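Local atomic coordinates of Esterase/lipase (PDB entry 4N5H), a protein that probably hydrolyses carboxylic esters, and may also transfer acyl groups, as a serine esterase of the alpha/beta-hydrolase fold. Residues V69-G74 / N87-L92; F177-L182 / L298-A303. The protein carries 1 engineered substitution. All coordinates share one frame; numbering follows the deposited sequence. Where two conformers were deposited one is given.

Overall arrangement
Interactions 1 and 2 each pack a helix on the mixed, mainly parallel sheet of the alpha/beta-hydrolase fold. Their centres lie about 13 Å apart. In interaction 1, helix 86-94 covers strand 66-72; in interaction 2, helix 288-311 covers the start of strand 179-183. Strand 140-145 runs between the two strands and leads to a probable nucleophile elbow at Ser146, with His278 and Asp243 as likely triad partners. Leu298 joins the contacts: its CD1 is 3.9 Å from Leu92 CD2, and its CD2 is 4.2 Å from Val69 CG2. A bound calcium ion lies about 13 Å from the Val69 side chain and about 11 Å from that of Phe301.

Interaction 1 of 2, residues V69-G74 / N87-L92; sequences VIDIHG and NYCRYL
Asp71 buries more surface here than any other residue, and its carboxylate divides between two residues of the helix. Its OD1 meets the edge of the Tyr88 ring near the ring plane, 3.7 Å from Tyr88 CE1, with carboxylate and ring planes 57° apart. OD2 instead lies 3.7 Å from Cys89 SG, which also packs against the aspartate CB at 3.8 Å. The carboxylate reaches this position because CG stands opposite the backbone N (chi1 -171°), and OD2 gains its hydrogen bond from Asn85 ND2, just before the helical segment. With an alanine here, Asn85 would probably lose its acceptor, and a gap would be likely to open between Cys89 and the edge of Tyr88.

One helical turn on from Tyr88, Leu92 serves two partners. Its CD1 methyl touches Val69 CG1 at 4.0 Å, the side chains crossing at about a right angle, and it also sits 3.7 Å above one face of the Tyr88 ring, displaced toward the rim. The tyrosine is therefore met by a carboxylate at its edge and by a methyl over a face. This is the first half of a beta-alpha-beta crossover: strand 66-72 is followed by helix 86-94 and then by the parallel strand 98-102, so strand and helix segments run nearly antiparallel, at 169°, with axes 10.2 Å apart. Val99 of that returning strand also packs on Cys89, while Asp71 and Tyr88 both rest on Thr143 of strand 140-145, just ahead of the probable nucleophile elbow. Past the strand end, His73 and Gly74 open an HGGG sequence, consistent with the oxyanion-hole loop of related esterases; His73 ND1 donates to Gly74 O at 2.6 Å, in the plane of both groups.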
# COMPACT_ATOMS: atom_id res chain seq x y z
N VAL A 69 7.81 -12.61 -25.54
CA VAL A 69 9.07 -12.50 -24.87
C VAL A 69 8.98 -13.49 -23.67
O VAL A 69 7.95 -13.49 -22.93
CB VAL A 69 9.30 -11.10 -24.33
CG1 VAL A 69 10.64 -11.05 -23.63
CG2 VAL A 69 9.26 -10.04 -25.45
N ILE A 70 10.07 -14.25 -23.47
CA ILE A 70 10.16 -15.17 -22.35
C ILE A 70 11.41 -14.76 -21.55
O ILE A 70 12.54 -14.64 -22.10
CB ILE A 70 10.37 -16.56 -22.83
CG1 ILE A 70 9.14 -17.03 -23.59
CG2 ILE A 70 10.61 -17.50 -21.64
CD1 ILE A 70 9.26 -18.33 -24.31
N ASP A 71 11.18 -14.41 -20.30
CA ASP A 71 12.20 -13.90 -19.39
C ASP A 71 12.61 -14.90 -18.29
O ASP A 71 11.75 -15.47 -17.59
CB ASP A 71 11.68 -12.65 -18.67
CG ASP A 71 12.78 -11.97 -17.89
OD1 ASP A 71 13.82 -11.71 -18.48
OD2 ASP A 71 12.60 -11.69 -16.65
N ILE A 72 13.92 -15.07 -18.17
CA ILE A 72 14.53 -15.93 -17.14
C ILE A 72 15.30 -14.99 -16.22
O ILE A 72 16.35 -14.44 -16.54
CB ILE A 72 15.48 -16.96 -17.71
CG1 ILE A 72 14.79 -17.78 -18.77
CG2 ILE A 72 16.05 -17.83 -16.56
CD1 ILE A 72 15.76 -18.71 -19.53
N HIS A 73 14.82 -14.87 -14.99
CA HIS A 73 15.42 -13.98 -14.00
C HIS A 73 16.73 -14.46 -13.46
O HIS A 73 17.05 -15.67 -13.59
CB HIS A 73 14.43 -13.72 -12.84
CG HIS A 73 14.30 -14.87 -11.92
ND1 HIS A 73 15.27 -15.14 -10.94
CD2 HIS A 73 13.38 -15.87 -11.84
CE1 HIS A 73 14.91 -16.23 -10.29
NE2 HIS A 73 13.75 -16.65 -10.76
N GLY A 74 17.50 -13.54 -12.91
CA GLY A 74 18.74 -13.82 -12.26
C GLY A 74 18.64 -13.95 -10.74
O GLY A 74 17.55 -14.21 -10.20
N ASN A 87 8.73 -5.50 -12.97
CA ASN A 87 8.63 -4.17 -13.62
C ASN A 87 9.25 -4.21 -15.01
O ASN A 87 8.67 -3.66 -15.92
CB ASN A 87 9.29 -3.09 -12.78
CG ASN A 87 8.34 -2.64 -11.65
OD1 ASN A 87 7.15 -3.07 -11.54
ND2 ASN A 87 8.86 -1.77 -10.82
N TYR A 88 10.34 -4.92 -15.16
CA TYR A 88 10.96 -5.07 -16.49
C TYR A 88 10.02 -5.80 -17.42
O TYR A 88 9.80 -5.37 -18.57
CB TYR A 88 12.24 -5.86 -16.34
CG TYR A 88 12.98 -6.29 -17.59
CD1 TYR A 88 13.03 -7.63 -17.94
CD2 TYR A 88 13.63 -5.38 -18.41
CE1 TYR A 88 13.72 -8.07 -19.05
CE2 TYR A 88 14.35 -5.81 -19.50
CZ TYR A 88 14.45 -7.15 -19.80
OH TYR A 88 15.17 -7.63 -20.85
N CYS A 89 9.42 -6.89 -16.94
CA CYS A 89 8.43 -7.61 -17.76
C CYS A 89 7.24 -6.75 -18.13
O CYS A 89 6.76 -6.80 -19.26
CB CYS A 89 8.00 -8.90 -17.09
SG CYS A 89 9.28 -10.20 -17.05
N ARG A 90 6.69 -5.98 -17.17
CA ARG A 90 5.58 -5.08 -17.51
C ARG A 90 6.00 -4.09 -18.57
O ARG A 90 5.23 -3.76 -19.51
CB ARG A 90 5.15 -4.29 -16.26
CG ARG A 90 4.47 -5.10 -15.17
CD ARG A 90 4.40 -4.33 -13.84
NE ARG A 90 3.58 -5.10 -12.91
CZ ARG A 90 3.78 -5.15 -11.56
NH1 ARG A 90 4.70 -4.45 -10.94
NH2 ARG A 90 2.99 -5.89 -10.82
N TYR A 91 7.21 -3.55 -18.43
CA TYR A 91 7.68 -2.60 -19.45
C TYR A 91 7.65 -3.24 -20.85
O TYR A 91 7.11 -2.68 -21.82
CB TYR A 91 9.07 -1.97 -19.20
CG TYR A 91 9.43 -1.09 -20.35
CD1 TYR A 91 8.79 0.18 -20.50
CD2 TYR A 91 10.34 -1.51 -21.32
CE1 TYR A 91 9.06 0.94 -21.61
CE2 TYR A 91 10.57 -0.70 -22.43
CZ TYR A 91 9.92 0.48 -22.57
OH TYR A 91 10.19 1.32 -23.64
N LEU A 92 8.24 -4.40 -20.96
CA LEU A 92 8.26 -5.03 -22.29
C LEU A 92 6.84 -5.26 -22.79
O LEU A 92 6.54 -4.99 -23.96
CB LEU A 92 9.08 -6.31 -22.24
CG LEU A 92 10.51 -6.22 -21.78
CD1 LEU A 92 11.13 -7.60 -21.67
CD2 LEU A 92 11.27 -5.25 -22.73

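Interaction 2 of 2, residues F177-L182 / L298-A303; sequences FTLVAL and LRTFDA
Thr178, just ahead of strand 179-183, meets the ring of Phe301 at its edge. Its CB lies in the ring plane, 3.9 Å from Phe301 CE1, and its CG2 stands 4.1 Å from Phe301 CD1; the two side chains cross at about a right angle. The ring reaches Thr178 because Phe301 CG is anti to its own backbone N (chi1 172°). Thr178 OG1 faces a different partner, hydrogen bonding with the backbone N of Val140.

At Leu179 a single methyl does most of the touching. CD2 lies 3.7 Å from Thr300 CG2 and equally near the backbone N of Phe301, with Phe301 CB slightly farther off at 4.1 Å, so one branch of the leucine packs against two consecutive residues of the helix. The hydroxyl of Thr300 is hydrogen-bonded to Glu296 O, one turn back in its own helix.

Farther along the strand, Ala181 rests on Met297 of the same helix. Leu141 of strand 140-145 touches both Leu179 and Phe301, and Met236 of strand 235-240 touches both Leu179 and Thr300, so the chain's last helix, 288-311, packs over three adjacent parallel core strands of the alpha/beta-hydrolase fold.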
# COMPACT_ATOMS: atom_id res chain seq x y z
N PHE A 177 13.44 -20.03 -30.94
CA PHE A 177 13.79 -18.68 -30.49
C PHE A 177 14.25 -17.84 -31.67
O PHE A 177 15.18 -18.27 -32.44
CB PHE A 177 14.88 -18.72 -29.44
CG PHE A 177 14.59 -19.67 -28.33
CD1 PHE A 177 15.45 -20.69 -28.01
CD2 PHE A 177 13.41 -19.54 -27.62
CE1 PHE A 177 15.14 -21.60 -26.97
CE2 PHE A 177 13.13 -20.40 -26.58
CZ PHE A 177 13.96 -21.45 -26.27
N THR A 178 13.59 -16.72 -31.89
CA THR A 178 13.94 -15.77 -32.91
C THR A 178 15.24 -15.00 -32.60
O THR A 178 16.08 -14.74 -33.47
CB THR A 178 12.76 -14.78 -33.11
OG1 THR A 178 11.59 -15.54 -33.36
CG2 THR A 178 13.00 -13.82 -34.27
N LEU A 179 15.44 -14.69 -31.32
CA LEU A 179 16.57 -13.96 -30.84
C LEU A 179 16.77 -14.39 -29.38
O LEU A 179 15.76 -14.59 -28.69
CB LEU A 179 16.26 -12.47 -30.86
CG LEU A 179 17.32 -11.52 -30.29
CD1 LEU A 179 18.73 -11.61 -30.93
CD2 LEU A 179 16.83 -10.04 -30.41
N VAL A 180 17.99 -14.46 -28.94
CA VAL A 180 18.33 -14.71 -27.56
C VAL A 180 19.15 -13.52 -27.07
O VAL A 180 20.29 -13.26 -27.50
CB VAL A 180 19.09 -15.98 -27.37
CG1 VAL A 180 19.36 -16.22 -25.93
CG2 VAL A 180 18.36 -17.17 -27.93
N ALA A 181 18.55 -12.76 -26.13
CA ALA A 181 19.17 -11.54 -25.60
C ALA A 181 19.66 -11.76 -24.16
O ALA A 181 18.87 -12.15 -23.28
CB ALA A 181 18.24 -10.39 -25.61
N LEU A 182 20.95 -11.59 -23.98
CA LEU A 182 21.58 -11.85 -22.67
C LEU A 182 21.97 -10.54 -22.06
O LEU A 182 22.72 -9.78 -22.67
CB LEU A 182 22.77 -12.75 -22.83
CG LEU A 182 22.55 -14.05 -23.61
CD1 LEU A 182 23.87 -14.80 -23.80
CD2 LEU A 182 21.49 -14.93 -23.03
N LEU A 298 14.03 -4.85 -28.46
CA LEU A 298 12.72 -5.19 -29.05
C LEU A 298 12.77 -4.88 -30.56
O LEU A 298 12.20 -5.67 -31.37
CB LEU A 298 11.57 -4.45 -28.39
CG LEU A 298 11.37 -4.93 -26.93
CD1 LEU A 298 10.36 -3.96 -26.31
CD2 LEU A 298 10.89 -6.38 -26.83
N ARG A 299 13.48 -3.82 -30.91
CA ARG A 299 13.60 -3.53 -32.37
C ARG A 299 14.46 -4.55 -33.12
O ARG A 299 14.15 -4.85 -34.30
CB ARG A 299 14.10 -2.13 -32.63
CG ARG A 299 13.16 -1.02 -32.23
CD ARG A 299 11.73 -1.13 -32.76
NE ARG A 299 10.72 -1.96 -32.02
CZ ARG A 299 10.03 -1.54 -30.97
NH1 ARG A 299 10.29 -0.30 -30.49
NH2 ARG A 299 9.10 -2.30 -30.38
N THR A 300 15.51 -5.09 -32.50
CA THR A 300 16.30 -6.12 -33.10
C THR A 300 15.41 -7.34 -33.31
O THR A 300 15.44 -8.00 -34.40
CB THR A 300 17.48 -6.44 -32.20
OG1 THR A 300 18.25 -5.25 -32.04
CG2 THR A 300 18.37 -7.58 -32.74
N PHE A 301 14.64 -7.67 -32.27
CA PHE A 301 13.69 -8.80 -32.32
C PHE A 301 12.71 -8.62 -33.47
O PHE A 301 12.46 -9.53 -34.24
CB PHE A 301 12.96 -8.88 -30.95
CG PHE A 301 11.82 -9.84 -30.86
CD1 PHE A 301 11.86 -11.08 -31.46
CD2 PHE A 301 10.75 -9.56 -30.01
CE1 PHE A 301 10.83 -11.97 -31.27
CE2 PHE A 301 9.69 -10.47 -29.81
CZ PHE A 301 9.73 -11.67 -30.48
N ASP A 302 12.15 -7.45 -33.55
CA ASP A 302 11.14 -7.14 -34.59
C ASP A 302 11.80 -7.25 -35.97
O ASP A 302 11.14 -7.76 -36.89
CB ASP A 302 10.65 -5.71 -34.47
CG ASP A 302 9.75 -5.46 -33.25
OD1 ASP A 302 9.29 -6.42 -32.60
OD2 ASP A 302 9.38 -4.29 -33.09
N ALA A 303 13.01 -6.79 -36.12
CA ALA A 303 13.67 -6.87 -37.43
C ALA A 303 13.90 -8.33 -37.88
O ALA A 303 13.63 -8.69 -39.01
CB ALA A 303 14.93 -6.09 -37.44